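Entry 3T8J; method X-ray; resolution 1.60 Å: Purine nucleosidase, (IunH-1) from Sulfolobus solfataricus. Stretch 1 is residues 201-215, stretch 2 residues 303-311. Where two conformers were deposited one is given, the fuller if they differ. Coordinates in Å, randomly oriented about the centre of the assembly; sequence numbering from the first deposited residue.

Stretch 1 201-215: NVIKNMKTRMSELYV
Stretch 2 (303-311) KIYDLLNWF

The chain's last nine residues pack against two helices joined by a turn about ninety residues earlier, burying 725 Å². After the first helix, Lys207 is the first residue to leave helical phi/psi, with positive phi (57/40), and Thr208, extended at -103/168, caps helix 209-215, Ser211 N donating to Thr208 OG1 (2.9 Å); separately, Thr208 N donates to Ser211 OG (3.0 Å). That second helix and helix 303-308 cross at 116°, their axes 9.3 Å apart at closest. CA atoms pair Ile203 with Tyr305 (7.9 Å), Met210 with Leu308 (5.0 Å) and Arg209 with Phe311 (5.6 Å).

Lys303 stays out of reach. Ile304 (m, m) points toward stretch 1, and its CG2 lies 4.4 Å from CE1 of Tyr214 (t). Tyr305 leaves sideways, but its m rotamer brings the ring among aliphatic groups: CE1 is 3.9 Å from Ile203 CG1, at the ring edge, and CD1 is 3.5 Å from Met206 CE. Asp306 points away. Leu307 (t, p) sets CG 4.2 Å from Met210 CE.

Leu308 (m, t), the most covered residue, wedges between both helices of stretch 1: CD1 reaches Ile203 CG2 (3.7 Å), CD2 reaches Tyr214 CD1 (3.9 Å), and CD1 of Leu308 also lies over one face of the Tyr214 ring. Leu308 O, at the helix end, accepts a hydrogen bond from Thr208 OG1 (2.6 Å). Thr208, chi1 p, thus serves two roles with one hydroxyl, capping its own helix and tying down the other.

Beyond Asn309, Trp310 remains helical in phi/psi (-56/-51), then Phe311 extends (phi -165°). Its carboxylate meets unpaired first-turn amides: Arg209 N to Phe311 OXT is 3.0 Å, and Met210 N to Phe311 O 2.8 Å, both hydrogen bonds. The p rotamer lays its ring against Met210, whose CG sits 3.8 Å from the Phe311 ring centroid, over the face. Flexible, unbranched Met210 (m, m, m) curls to fill the space between this ring and Leu308.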

ATOM      1  N   ASN A 201     -45.432  12.042   0.958  1.00 52.24           N
ATOM      2  CA  ASN A 201     -46.742  12.606   1.326  1.00 58.08           C
ATOM      3  C   ASN A 201     -47.858  11.553   1.300  1.00 59.38           C
ATOM      4  O   ASN A 201     -48.743  11.545   2.176  1.00 61.87           O
ATOM      5  CB  ASN A 201     -47.099  13.801   0.423  1.00 63.01           C
ATOM      6  CG  ASN A 201     -46.301  15.069   0.763  1.00 66.73           C
ATOM      7  OD1 ASN A 201     -45.703  15.186   1.841  1.00 69.15           O
ATOM      8  ND2 ASN A 201     -46.293  16.025  -0.165  1.00 72.84           N
ATOM      9  N   VAL A 202     -47.822  10.648   0.319  1.00 58.34           N
ATOM     10  CA  VAL A 202     -48.812   9.563   0.269  1.00 59.65           C
ATOM     11  C   VAL A 202     -48.702   8.699   1.527  1.00 56.97           C
ATOM     12  O   VAL A 202     -49.709   8.357   2.149  1.00 59.48           O
ATOM     13  CB  VAL A 202     -48.652   8.668  -0.986  1.00 59.27           C
ATOM     14  CG1 VAL A 202     -49.446   7.357  -0.829  1.00 60.32           C
ATOM     15  CG2 VAL A 202     -49.084   9.422  -2.237  1.00 64.62           C
ATOM     16  N   ILE A 203     -47.476   8.360   1.903  1.00 52.09           N
ATOM     17  CA  ILE A 203     -47.246   7.559   3.097  1.00 49.86           C
ATOM     18  C   ILE A 203     -47.713   8.275   4.376  1.00 52.34           C
ATOM     19  O   ILE A 203     -48.330   7.652   5.243  1.00 52.88           O
ATOM     20  CB  ILE A 203     -45.755   7.114   3.205  1.00 45.11           C
ATOM     21  CG1 ILE A 203     -45.422   6.168   2.047  1.00 43.18           C
ATOM     22  CG2 ILE A 203     -45.472   6.445   4.549  1.00 42.73           C
ATOM     23  CD1 ILE A 203     -43.926   5.871   1.864  1.00 38.40           C
ATOM     24  N   LYS A 204     -47.436   9.576   4.488  1.00 54.48           N
ATOM     25  CA  LYS A 204     -47.839  10.342   5.670  1.00 58.49           C
ATOM     26  C   LYS A 204     -49.359  10.388   5.839  1.00 63.78           C
ATOM     27  O   LYS A 204     -49.851  10.618   6.951  1.00 66.61           O
ATOM     28  CB  LYS A 204     -47.305  11.779   5.616  1.00 60.24           C
ATOM     29  CG  LYS A 204     -45.797  11.908   5.807  1.00 57.99           C
ATOM     30  CD  LYS A 204     -45.371  13.386   5.835  1.00 64.22           C
ATOM     31  CE  LYS A 204     -45.334  13.949   7.254  1.00 68.29           C
ATOM     32  NZ  LYS A 204     -44.112  13.495   8.001  1.00 67.02           N
ATOM     33  N   ASN A 205     -50.105  10.188   4.749  1.00 66.13           N
ATOM     34  CA  ASN A 205     -51.571  10.237   4.822  1.00 71.76           C
ATOM     35  C   ASN A 205     -52.271   8.878   4.962  1.00 71.58           C
ATOM     36  O   ASN A 205     -53.500   8.827   5.018  1.00 75.20           O
ATOM     37  CB  ASN A 205     -52.152  11.045   3.643  1.00 76.63           C
ATOM     38  CG  ASN A 205     -52.269  10.242   2.337  1.00 78.37           C
ATOM     39  OD1 ASN A 205     -52.250   8.994   2.319  1.00 78.27           O
ATOM     40  ND2 ASN A 205     -52.417  10.976   1.222  1.00 85.02           N
ATOM     41  N   MET A 206     -51.495   7.795   5.035  1.00 66.51           N
ATOM     42  CA  MET A 206     -52.045   6.432   5.116  1.00 66.86           C
ATOM     43  C   MET A 206     -52.700   6.096   6.461  1.00 69.12           C
ATOM     44  O   MET A 206     -53.701   5.376   6.506  1.00 71.97           O
ATOM     45  CB  MET A 206     -50.953   5.399   4.815  1.00 61.69           C
ATOM     46  CG  MET A 206     -50.728   5.159   3.337  1.00 61.74           C
ATOM     47  SD  MET A 206     -49.304   4.104   3.042  1.00 56.35           S
ATOM     48  CE  MET A 206     -49.749   3.253   1.525  1.00 60.65           C
ATOM     49  N   LYS A 207     -52.107   6.582   7.549  1.00 68.42           N
ATOM     50  CA  LYS A 207     -52.669   6.435   8.912  1.00 71.54           C
ATOM     51  C   LYS A 207     -52.930   4.978   9.381  1.00 69.78           C
ATOM     52  O   LYS A 207     -53.931   4.679  10.027  1.00 74.39           O
ATOM     53  CB  LYS A 207     -53.912   7.327   9.070  1.00 78.99           C
ATOM     54  CG  LYS A 207     -53.625   8.836   8.840  1.00 82.82           C
ATOM     55  CD  LYS A 207     -52.847   9.463  10.016  1.00 84.59           C
ATOM     56  CE  LYS A 207     -51.637  10.276   9.561  1.00 82.54           C
ATOM     57  NZ  LYS A 207     -50.481   9.395   9.171  1.00 76.55           N
ATOM     58  N   THR A 208     -52.005   4.078   9.056  1.00 63.57           N
ATOM     59  CA  THR A 208     -51.953   2.741   9.674  1.00 61.58           C
ATOM     60  C   THR A 208     -50.825   2.754  10.707  1.00 58.23           C
ATOM     61  O   THR A 208     -50.020   3.677  10.728  1.00 56.02           O
ATOM     62  CB  THR A 208     -51.618   1.644   8.650  1.00 58.29           C
ATOM     63  OG1 THR A 208     -50.323   1.902   8.093  1.00 53.34           O
ATOM     64  CG2 THR A 208     -52.621   1.608   7.529  1.00 61.15           C
ATOM     65  N   ARG A 209     -50.746   1.729  11.556  1.00 57.60           N
ATOM     66  CA  ARG A 209     -49.680   1.672  12.545  0.50 55.46           C
ATOM     67  C   ARG A 209     -48.331   1.564  11.825  1.00 50.17           C
ATOM     68  O   ARG A 209     -47.355   2.213  12.217  1.00 47.35           O
ATOM     69  CB  ARG A 209     -49.890   0.497  13.514  0.50 57.59           C
ATOM     70  CG  ARG A 209     -51.147   0.617  14.386  0.50 64.49           C
ATOM     71  CD  ARG A 209     -51.445  -0.699  15.106  0.50 68.39           C
ATOM     72  NE  ARG A 209     -52.515  -0.589  16.093  0.50 76.38           N
ATOM     73  CZ  ARG A 209     -52.312  -0.386  17.391  0.50 80.28           C
ATOM     74  NH1 ARG A 209     -51.074  -0.261  17.854  0.50 78.12           N
ATOM     75  NH2 ARG A 209     -53.343  -0.309  18.223  0.50 86.90           N
ATOM     76  N   MET A 210     -48.293   0.765  10.765  1.00 47.90           N
ATOM     77  CA  MET A 210     -47.061   0.584  10.014  1.00 44.73           C
ATOM     78  C   MET A 210     -46.633   1.859   9.295  1.00 42.78           C
ATOM     79  O   MET A 210     -45.444   2.174   9.290  1.00 39.63           O
ATOM     80  CB  MET A 210     -47.166  -0.581   9.013  1.00 44.57           C
ATOM     81  CG  MET A 210     -46.787  -1.939   9.574  1.00 47.81           C
ATOM     82  SD  MET A 210     -45.057  -2.080  10.114  1.00 49.28           S
ATOM     83  CE  MET A 210     -44.155  -1.557   8.682  1.00 45.94           C
ATOM     84  N   SER A 211     -47.571   2.586   8.679  1.00 44.59           N
ATOM     85  CA  SER A 211     -47.216   3.835   7.980  1.00 43.72           C
ATOM     86  C   SER A 211     -46.725   4.871   8.991  1.00 44.26           C
ATOM     87  O   SER A 211     -45.761   5.602   8.729  1.00 41.57           O
ATOM     88  CB  SER A 211     -48.376   4.379   7.134  1.00 47.63           C
ATOM     89  OG  SER A 211     -49.388   4.978   7.919  1.00 49.81           O
ATOM     90  N   GLU A 212     -47.377   4.934  10.150  1.00 47.45           N
ATOM     91  CA  GLU A 212     -46.929   5.859  11.201  1.00 49.67           C
ATOM     92  C   GLU A 212     -45.520   5.499  11.702  1.00 45.30           C
ATOM     93  O   GLU A 212     -44.689   6.381  11.945  1.00 44.59           O
ATOM     94  CB  GLU A 212     -47.940   5.912  12.358  1.00 54.49           C
ATOM     95  CG  GLU A 212     -49.244   6.642  12.005  1.00 62.83           C
ATOM     96  CD  GLU A 212     -50.410   6.349  12.963  1.00 72.23           C
ATOM     97  OE1 GLU A 212     -50.310   5.434  13.817  1.00 77.49           O
ATOM     98  OE2 GLU A 212     -51.454   7.033  12.856  1.00 80.64           O
ATOM     99  N   LEU A 213     -45.262   4.201  11.859  1.00 43.60           N
ATOM    100  CA  LEU A 213     -43.944   3.724  12.273  1.00 40.37           C
ATOM    101  C   LEU A 213     -42.876   4.066  11.223  1.00 36.99           C
ATOM    102  O   LEU A 213     -41.786   4.545  11.558  1.00 35.62           O
ATOM    103  CB  LEU A 213     -43.983   2.213  12.519  1.00 40.42           C
ATOM    104  CG  LEU A 213     -42.666   1.607  13.006  1.00 39.46           C
ATOM    105  CD1 LEU A 213     -42.127   2.319  14.264  1.00 42.97           C
ATOM    106  CD2 LEU A 213     -42.857   0.109  13.261  1.00 42.10           C
ATOM    107  N   TYR A 214     -43.197   3.842   9.954  1.00 35.38           N
ATOM    108  CA  TYR A 214     -42.278   4.180   8.858  1.00 33.23           C
ATOM    109  C   TYR A 214     -41.926   5.667   8.891  1.00 33.72           C
ATOM    110  O   TYR A 214     -40.750   6.015   8.843  1.00 32.10           O
ATOM    111  CB  TYR A 214     -42.922   3.809   7.521  1.00 33.59           C
ATOM    112  CG  TYR A 214     -42.141   4.117   6.243  1.00 32.18           C
ATOM    113  CD1 TYR A 214     -41.529   3.099   5.507  1.00 31.18           C
ATOM    114  CD2 TYR A 214     -42.076   5.404   5.739  1.00 31.11           C
ATOM    115  CE1 TYR A 214     -40.859   3.371   4.320  1.00 30.32           C
ATOM    116  CE2 TYR A 214     -41.412   5.690   4.556  1.00 31.93           C
ATOM    117  CZ  TYR A 214     -40.817   4.666   3.846  1.00 30.86           C
ATOM    118  OH  TYR A 214     -40.159   4.970   2.665  1.00 31.57           O
ATOM    119  N   VAL A 215     -42.932   6.535   9.012  1.00 36.66           N
ATOM    120  CA  VAL A 215     -42.668   7.980   9.060  1.00 38.08           C
ATOM    121  C   VAL A 215     -41.759   8.292  10.251  1.00 38.36           C
ATOM    122  O   VAL A 215     -40.758   9.010  10.096  1.00 37.95           O
ATOM    123  CB  VAL A 215     -43.974   8.796   9.088  1.00 42.61           C
ATOM    124  CG1 VAL A 215     -43.698  10.292   9.363  1.00 44.69           C
ATOM    125  CG2 VAL A 215     -44.730   8.598   7.779  1.00 43.62           C
ATOM    126  N   LYS A 303     -44.403  -3.061  -3.431  1.00 41.67           N
ATOM    127  CA  LYS A 303     -44.086  -3.916  -2.277  1.00 40.41           C
ATOM    128  C   LYS A 303     -44.078  -3.099  -0.992  1.00 36.96           C
ATOM    129  O   LYS A 303     -44.516  -3.569   0.055  1.00 36.81           O
ATOM    130  CB  LYS A 303     -42.719  -4.616  -2.417  1.00 40.65           C
ATOM    131  CG  LYS A 303     -42.613  -5.757  -3.400  1.00 47.46           C
ATOM    132  CD  LYS A 303     -43.480  -6.966  -3.021  1.00 55.22           C
ATOM    133  CE  LYS A 303     -43.177  -8.183  -3.913  1.00 62.79           C
ATOM    134  NZ  LYS A 303     -42.886  -7.782  -5.352  1.00 65.29           N
ATOM    135  N   ILE A 304     -43.573  -1.867  -1.063  1.00 34.20           N
ATOM    136  CA  ILE A 304     -43.541  -1.003   0.120  1.00 33.29           C
ATOM    137  C   ILE A 304     -44.964  -0.601   0.574  1.00 35.29           C
ATOM    138  O   ILE A 304     -45.314  -0.730   1.752  1.00 35.31           O
ATOM    139  CB  ILE A 304     -42.676   0.264  -0.140  1.00 32.77           C
ATOM    140  CG1 ILE A 304     -41.197  -0.115  -0.368  1.00 32.62           C
ATOM    141  CG2 ILE A 304     -42.832   1.284   0.987  1.00 35.33           C
ATOM    142  CD1 ILE A 304     -40.523  -0.779   0.804  1.00 34.69           C
ATOM    143  N   TYR A 305     -45.795  -0.127  -0.344  1.00 37.93           N
ATOM    144  CA  TYR A 305     -47.173   0.230   0.028  1.00 41.94           C
ATOM    145  C   TYR A 305     -47.954  -0.957   0.619  1.00 43.62           C
ATOM    146  O   TYR A 305     -48.738  -0.797   1.563  1.00 45.12           O
ATOM    147  CB  TYR A 305     -47.931   0.828  -1.163  1.00 47.21           C
ATOM    148  CG  TYR A 305     -47.389   2.154  -1.660  1.00 49.16           C
ATOM    149  CD1 TYR A 305     -47.162   3.215  -0.787  1.00 52.18           C
ATOM    150  CD2 TYR A 305     -47.147   2.362  -3.013  1.00 53.10           C
ATOM    151  CE1 TYR A 305     -46.672   4.443  -1.250  1.00 55.15           C
ATOM    152  CE2 TYR A 305     -46.671   3.579  -3.482  1.00 55.22           C
ATOM    153  CZ  TYR A 305     -46.440   4.615  -2.593  1.00 56.26           C
ATOM    154  OH  TYR A 305     -45.974   5.826  -3.057  1.00 60.73           O
ATOM    155  N   ASP A 306     -47.744  -2.134   0.046  1.00 43.02           N
ATOM    156  CA  ASP A 306     -48.344  -3.362   0.546  1.00 45.31           C
ATOM    157  C   ASP A 306     -47.937  -3.647   2.001  1.00 41.98           C
ATOM    158  O   ASP A 306     -48.782  -3.984   2.843  1.00 44.66           O
ATOM    159  CB  ASP A 306     -47.938  -4.523  -0.370  1.00 46.50           C
ATOM    160  CG  ASP A 306     -48.437  -5.867   0.120  1.00 51.80           C
ATOM    161  OD1 ASP A 306     -49.660  -6.140   0.015  1.00 58.47           O
ATOM    162  OD2 ASP A 306     -47.597  -6.661   0.605  1.00 51.05           O
ATOM    163  N   LEU A 307     -46.644  -3.491   2.290  1.00 38.15           N
ATOM    164  CA  LEU A 307     -46.144  -3.652   3.647  1.00 36.78           C
ATOM    165  C   LEU A 307     -46.794  -2.655   4.619  1.00 37.79           C
ATOM    166  O   LEU A 307     -47.165  -3.017   5.731  1.00 38.63           O
ATOM    167  CB  LEU A 307     -44.611  -3.482   3.664  1.00 33.83           C
ATOM    168  CG  LEU A 307     -43.923  -3.546   5.016  1.00 34.40           C
ATOM    169  CD1 LEU A 307     -44.107  -4.913   5.674  1.00 37.64           C
ATOM    170  CD2 LEU A 307     -42.429  -3.244   4.901  1.00 34.71           C
ATOM    171  N   LEU A 308     -46.948  -1.405   4.193  1.00 37.90           N
ATOM    172  CA  LEU A 308     -47.422  -0.353   5.108  1.00 39.93           C
ATOM    173  C   LEU A 308     -48.921  -0.473   5.416  1.00 43.86           C
ATOM    174  O   LEU A 308     -49.420   0.114   6.383  1.00 47.42           O
ATOM    175  CB  LEU A 308     -47.077   1.032   4.565  1.00 40.69           C
ATOM    176  CG  LEU A 308     -45.592   1.311   4.354  1.00 38.45           C
ATOM    177  CD1 LEU A 308     -45.387   2.792   3.971  1.00 41.52           C
ATOM    178  CD2 LEU A 308     -44.771   0.961   5.597  1.00 37.55           C
ATOM    179  N   ASN A 309     -49.620  -1.247   4.603  1.00 44.84           N
ATOM    180  CA  ASN A 309     -51.015  -1.582   4.847  1.00 50.68           C
ATOM    181  C   ASN A 309     -51.240  -2.833   5.722  1.00 50.92           C
ATOM    182  O   ASN A 309     -52.375  -3.217   5.949  1.00 56.01           O
ATOM    183  CB  ASN A 309     -51.731  -1.743   3.504  1.00 55.13           C
ATOM    184  CG  ASN A 309     -52.148  -0.411   2.906  1.00 60.39           C
ATOM    185  OD1 ASN A 309     -51.752  -0.068   1.793  1.00 63.94           O
ATOM    186  ND2 ASN A 309     -52.935   0.358   3.654  1.00 63.26           N
ATOM    187  N   TRP A 310     -50.161  -3.450   6.206  1.00 47.20           N
ATOM    188  CA  TRP A 310     -50.238  -4.673   7.031  1.00 48.23           C
ATOM    189  C   TRP A 310     -51.121  -4.498   8.279  1.00 51.45           C
ATOM    190  O   TRP A 310     -52.039  -5.289   8.544  1.00 55.92           O
ATOM    191  CB  TRP A 310     -48.797  -5.063   7.415  1.00 44.70           C
ATOM    192  CG  TRP A 310     -48.591  -6.412   8.065  1.00 46.81           C
ATOM    193  CD1 TRP A 310     -49.529  -7.391   8.284  1.00 50.43           C
ATOM    194  CD2 TRP A 310     -47.346  -6.941   8.543  1.00 46.91           C
ATOM    195  NE1 TRP A 310     -48.946  -8.477   8.892  1.00 53.75           N
ATOM    196  CE2 TRP A 310     -47.605  -8.232   9.055  1.00 51.33           C
ATOM    197  CE3 TRP A 310     -46.036  -6.444   8.597  1.00 43.97           C
ATOM    198  CZ2 TRP A 310     -46.596  -9.043   9.605  1.00 54.70           C
ATOM    199  CZ3 TRP A 310     -45.039  -7.248   9.151  1.00 46.73           C
ATOM    200  CH2 TRP A 310     -45.324  -8.535   9.642  1.00 50.31           C
ATOM    201  N   PHE A 311     -50.841  -3.439   9.030  1.00 50.43           N
ATOM    202  CA  PHE A 311     -51.608  -3.096  10.218  1.00 53.85           C
ATOM    203  C   PHE A 311     -51.274  -1.660  10.601  1.00 53.24           C
ATOM    204  O   PHE A 311     -50.270  -1.136  10.101  1.00 50.39           O
ATOM    205  CB  PHE A 311     -51.291  -4.058  11.372  1.00 55.08           C
ATOM    206  CG  PHE A 311     -49.858  -4.045  11.809  1.00 51.92           C
ATOM    207  CD1 PHE A 311     -49.453  -3.279  12.889  1.00 54.64           C
ATOM    208  CD2 PHE A 311     -48.902  -4.806  11.140  1.00 50.09           C
ATOM    209  CE1 PHE A 311     -48.122  -3.253  13.291  1.00 54.26           C
ATOM    210  CE2 PHE A 311     -47.580  -4.799  11.535  1.00 49.74           C
ATOM    211  CZ  PHE A 311     -47.173  -4.017  12.602  1.00 53.02           C
ATOM    212  OXT PHE A 311     -51.982  -1.013  11.389  1.00 57.80           O
TER